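Local structure of gamma-glutamyl phosphate reductase (Saccharomyces cerevisiae, 1VLU) at residues Lys84-Lys87 with Phe88-Leu92. The protein catalyses the NADPH-dependent reduction of L-gamma-glutamyl phosphate to the semialdehyde of L-glutamate, releasing phosphate, the second step in making proline from glutamate. Residues are numbered along the deposited sequence; the frame is centred on the assembly and turned at random.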
loop_
_atom_site.group_PDB
_atom_site.type_symbol
_atom_site.label_atom_id
_atom_site.label_comp_id
_atom_site.label_asym_id
_atom_site.label_seq_id
_atom_site.Cartn_x
_atom_site.Cartn_y
_atom_site.Cartn_z
ATOM N N LYS A 84 -6.516 8.944 -39.291
ATOM C CA LYS A 84 -5.832 10.109 -39.850
ATOM C C LYS A 84 -4.420 9.713 -40.253
ATOM O O LYS A 84 -3.719 9.066 -39.487
ATOM C CB LYS A 84 -5.760 11.213 -38.788
ATOM C CG LYS A 84 -5.413 12.606 -39.311
ATOM C CD LYS A 84 -5.006 13.507 -38.149
ATOM N N GLY A 85 -3.996 10.112 -41.446
ATOM C CA GLY A 85 -2.672 9.752 -41.938
ATOM C C GLY A 85 -2.467 8.253 -41.883
ATOM O O GLY A 85 -3.309 7.479 -42.338
ATOM N N ASP A 86 -1.351 7.846 -41.305
ATOM C CA ASP A 86 -1.024 6.433 -41.167
ATOM C C ASP A 86 -1.005 5.974 -39.710
ATOM O O ASP A 86 -0.276 5.041 -39.373
ATOM C CB ASP A 86 0.336 6.157 -41.802
ATOM C CG ASP A 86 1.388 7.156 -41.366
ATOM O OD1 ASP A 86 1.849 7.092 -40.195
ATOM O OD2 ASP A 86 1.741 8.018 -42.204
ATOM N N LYS A 87 -1.797 6.631 -38.858
ATOM C CA LYS A 87 -1.914 6.273 -37.442
ATOM C C LYS A 87 -2.230 4.792 -37.186
ATOM O O LYS A 87 -1.592 4.158 -36.349
ATOM C CB LYS A 87 -2.982 7.128 -36.766
ATOM C CG LYS A 87 -2.470 8.337 -36.014
ATOM C CD LYS A 87 -3.311 8.553 -34.750
ATOM C CE LYS A 87 -3.456 10.030 -34.396
ATOM N NZ LYS A 87 -4.228 10.777 -35.436
ATOM N N PHE A 88 -3.218 4.253 -37.900
ATOM C CA PHE A 88 -3.643 2.866 -37.726
ATOM C C PHE A 88 -2.579 1.868 -38.173
ATOM O O PHE A 88 -2.388 0.823 -37.546
ATOM C CB PHE A 88 -4.955 2.618 -38.469
ATOM C CG PHE A 88 -5.589 1.280 -38.172
ATOM C CD1 PHE A 88 -6.234 1.048 -36.954
ATOM C CD2 PHE A 88 -5.567 0.258 -39.125
ATOM C CE1 PHE A 88 -6.845 -0.189 -36.693
ATOM C CE2 PHE A 88 -6.165 -0.987 -38.869
ATOM C CZ PHE A 88 -6.806 -1.211 -37.658
ATOM N N GLU A 89 -1.883 2.202 -39.251
ATOM C CA GLU A 89 -0.869 1.331 -39.825
ATOM C C GLU A 89 0.390 1.252 -38.954
ATOM O O GLU A 89 1.036 0.210 -38.876
ATOM C CB GLU A 89 -0.560 1.782 -41.264
ATOM C CG GLU A 89 -1.707 1.505 -42.287
ATOM C CD GLU A 89 -2.955 2.422 -42.136
ATOM O OE1 GLU A 89 -2.815 3.593 -41.695
ATOM O OE2 GLU A 89 -4.084 1.967 -42.475
ATOM N N VAL A 90 0.706 2.355 -38.280
ATOM C CA VAL A 90 1.798 2.441 -37.306
ATOM C C VAL A 90 1.486 1.631 -36.034
ATOM O O VAL A 90 2.332 0.865 -35.544
ATOM C CB VAL A 90 2.111 3.949 -36.964
ATOM C CG1 VAL A 90 2.924 4.107 -35.666
ATOM C CG2 VAL A 90 2.805 4.646 -38.146
HETATM N N MSE A 91 0.275 1.814 -35.510
HETATM C CA MSE A 91 -0.247 1.027 -34.400
HETATM C C MSE A 91 -0.140 -0.484 -34.675
HETATM O O MSE A 91 0.327 -1.230 -33.830
HETATM C CB MSE A 91 -1.696 1.440 -34.132
HETATM C CG MSE A 91 -2.350 0.772 -32.931
HETATM SE SE MSE A 91 -4.328 0.563 -33.076
HETATM C CE MSE A 91 -4.328 -1.068 -34.261
ATOM N N LEU A 92 -0.557 -0.932 -35.864
ATOM C CA LEU A 92 -0.468 -2.356 -36.228
ATOM C C LEU A 92 0.969 -2.834 -36.275
ATOM O O LEU A 92 1.287 -3.922 -35.803
ATOM C CB LEU A 92 -1.135 -2.626 -37.578
ATOM C CG LEU A 92 -2.656 -2.534 -37.683
ATOM C CD1 LEU A 92 -3.052 -2.749 -39.123
ATOM C CD2 LEU A 92 -3.350 -3.549 -36.773
#
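Asp86, the last residue before helix 87-100, meets Glu89 and Val90 in the first turn of that helix. The Phe88 side chain leaves this contact, and its ring stacks on Phe83 and packs on Ala53 and Ile56 of helix 53-69. Glu89 turns back over the N-cap residue, Asp86. Its chain bends at chi2 (72°), which brings OE1 to 3.4 Å from Asp86 CA. The two carboxylates stay apart, with Asp86 OD1 6.0 Å from Glu89 OE1. Val90 closes the first helical turn. Its N donates to Asp86 O at 3.1 Å, with an N-H...O angle of 155°. The Val90 methyl CG2 sits beside this bond, 3.3 Å from Asp86 OD1 and also close to Asp86 O. The Asp86 carboxylate thus meets a methyl group and makes no capping bond. Met91, a selenomethionine, repeats the backbone pattern. Its N lies 3.1 Å from Lys87 O in a nearly straight bond (169°), and its side chain leads away to Leu82, Leu49 and Ala142.

Before the helix, a type II' beta turn runs from Lys84 to Lys87, closed by Lys87 N to Lys84 O at 3.2 Å. Gly85 takes the second position of this turn, where the positive phi suits glycine. Lys87 NZ reaches back to hydrogen-bond Asp81 O. This is a helix start joined directly to a tight turn. Backbone bonds hold it, while Asp86 and Glu89 place two acidic groups at the helix N-terminus, where the helix dipole would probably favour their negative charge.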